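Local coordinates for protein discoidin-2 (Dictyostelium discoideum, PDB 2VM9) that binds galactose and N-acetylgalactosamine as a trimeric lectin, carries calcium, and may take part in spore formation and spore coat assembly, at the interface of chains A and B. Residues are numbered along the deposited sequence; one frame, centred on the assembly and turned at random. Chains: chain A/B, Discoidin-2.

The interface of chains A and B. Residues chain A 157-159; chain B 163, 165, 193-195, 254.
The ring of A:Tyr159 settles against B:Gln165, B:Phe195, B:Val193 and B:Ser163, a worked example of how a linker aromatic can hold neighbouring subunits of a lectin trimer together. A chi1 of 55° sets CG of A:Tyr159 between the backbone N and the carbonyl carbon, turning one face of the ring to CB of A:Lys157. The opposite face is turned to chain B, where CD1 of B:Phe195 approaches near the rim, 3.8 Å from CZ of A:Tyr159. On this side too lies the amide of B:Gln165, nearly parallel to the phenol ring (17° between planes), with its CD 3.6 Å from CD2 of the tyrosine. Methyl CG1 of B:Val193 meets CE2 of the ring at 3.8 Å. CB of B:Ser163 packs 3.3 Å from CD1 of A:Tyr159, and the hydroxyl OG of this serine sits at the ring edge, in plane.

Polar contacts converge on the backbone oxygen of B:Glu194. The ammonium NZ of A:Lys157 donates to this O at 2.9 Å, almost in line with the carbonyl bond (164°). A bend at chi2 carries the lysine chain alongside the tyrosine to reach it. A second, longer hydrogen bond comes from the phenol OH of A:Tyr159, 3.3 Å from the same O and tilted out of the carbonyl plane.

Second-shell bonds brace the receiving surface. B:Gln165 pairs with the backbone of B:Val193: NE2 donates to O at 2.7 Å, and OE1 accepts from N on a lone pair at 2.9 Å. The pair fixes the amide's rotation, with NE2 lying over the centre of the B:Phe195 ring.

In the fold, A:Lys157 to A:Tyr159 belong to the linker joining the beta-sandwich and lectin-like regions, and they pack against the lectin-like region of chain B, at strand 163-170, the 193-195 loop and the end of strand 243-254.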
loop_
_atom_site.group_PDB
_atom_site.type_symbol
_atom_site.label_atom_id
_atom_site.label_comp_id
_atom_site.label_asym_id
_atom_site.label_seq_id
_atom_site.Cartn_x
_atom_site.Cartn_y
_atom_site.Cartn_z
ATOM N N LYS A 157 6.447 7.263 6.266
ATOM C CA LYS A 157 6.115 7.935 7.525
ATOM C C LYS A 157 5.312 6.973 8.404
ATOM O O LYS A 157 4.642 6.092 7.888
ATOM C CB LYS A 157 5.287 9.180 7.222
ATOM C CG LYS A 157 6.010 10.244 6.416
ATOM C CD LYS A 157 6.785 11.174 7.336
ATOM C CE LYS A 157 7.213 12.442 6.606
ATOM N NZ LYS A 157 7.577 13.532 7.567
ATOM N N SER A 158 5.387 7.146 9.723
ATOM C CA SER A 158 4.662 6.274 10.657
ATOM C C SER A 158 3.153 6.391 10.464
ATOM O O SER A 158 2.410 5.466 10.797
ATOM C CB SER A 158 4.999 6.631 12.103
ATOM O OG SER A 158 4.832 8.023 12.322
ATOM N N TYR A 159 2.717 7.522 9.912
ATOM C CA TYR A 159 1.287 7.778 9.688
ATOM C C TYR A 159 0.728 7.229 8.376
ATOM O O TYR A 159 -0.454 7.426 8.074
ATOM C CB TYR A 159 0.987 9.284 9.788
ATOM C CG TYR A 159 1.802 10.207 8.897
ATOM C CD1 TYR A 159 1.770 10.103 7.501
ATOM C CD2 TYR A 159 2.589 11.210 9.457
ATOM C CE1 TYR A 159 2.525 10.982 6.693
ATOM C CE2 TYR A 159 3.332 12.080 8.677
ATOM C CZ TYR A 159 3.303 11.968 7.306
ATOM O OH TYR A 159 4.058 12.849 6.562
ATOM N N SER B 163 -2.690 9.167 4.207
ATOM C CA SER B 163 -1.984 9.204 5.474
ATOM C C SER B 163 -2.878 10.005 6.424
ATOM O O SER B 163 -3.617 10.893 5.985
ATOM C CB SER B 163 -0.649 9.920 5.310
ATOM O OG SER B 163 0.289 9.124 4.572
ATOM N N GLN B 165 -3.299 11.641 10.618
ATOM C CA GLN B 165 -2.922 11.860 12.012
ATOM C C GLN B 165 -4.151 12.401 12.721
ATOM O O GLN B 165 -5.004 13.043 12.105
ATOM C CB GLN B 165 -1.759 12.830 12.154
ATOM C CG GLN B 165 -0.444 12.353 11.502
ATOM C CD GLN B 165 0.665 13.319 11.725
ATOM O OE1 GLN B 165 1.181 13.449 12.845
ATOM N NE2 GLN B 165 1.040 14.038 10.675
ATOM N N VAL B 193 3.666 14.669 13.767
ATOM C CA VAL B 193 4.740 14.626 12.763
ATOM C C VAL B 193 4.379 15.537 11.602
ATOM O O VAL B 193 3.202 15.626 11.237
ATOM C CB VAL B 193 4.927 13.164 12.211
ATOM C CG1 VAL B 193 6.030 13.096 11.142
ATOM C CG2 VAL B 193 5.224 12.206 13.329
ATOM N N GLU B 194 5.367 16.207 11.009
ATOM C CA GLU B 194 5.098 17.076 9.867
ATOM C C GLU B 194 4.749 16.245 8.629
ATOM O O GLU B 194 5.429 15.255 8.318
ATOM C CB GLU B 194 6.271 18.025 9.576
ATOM C CG GLU B 194 6.002 18.978 8.422
ATOM C CD GLU B 194 7.121 19.983 8.158
ATOM O OE1 GLU B 194 8.163 19.946 8.844
ATOM O OE2 GLU B 194 6.930 20.838 7.276
ATOM N N PHE B 195 3.664 16.618 7.957
ATOM C CA PHE B 195 3.257 15.980 6.712
ATOM C C PHE B 195 4.184 16.416 5.564
ATOM O O PHE B 195 4.805 17.485 5.618
ATOM C CB PHE B 195 1.824 16.380 6.326
ATOM C CG PHE B 195 0.724 15.673 7.108
ATOM C CD1 PHE B 195 0.411 14.347 6.869
ATOM C CD2 PHE B 195 -0.055 16.380 8.016
ATOM C CE1 PHE B 195 -0.634 13.706 7.554
ATOM C CE2 PHE B 195 -1.105 15.744 8.712
ATOM C CZ PHE B 195 -1.395 14.420 8.484
ATOM N N GLU B 254 -3.893 13.190 4.581
ATOM C CA GLU B 254 -3.025 13.635 3.481
ATOM C C GLU B 254 -3.195 12.692 2.310
ATOM O O GLU B 254 -3.042 11.481 2.474
ATOM C CB GLU B 254 -1.560 13.632 3.927
ATOM C CG GLU B 254 -0.635 14.265 2.884
ATOM C CD GLU B 254 0.834 13.941 3.089
ATOM O OE1 GLU B 254 1.155 12.922 3.735
ATOM O OE2 GLU B 254 1.666 14.705 2.552
#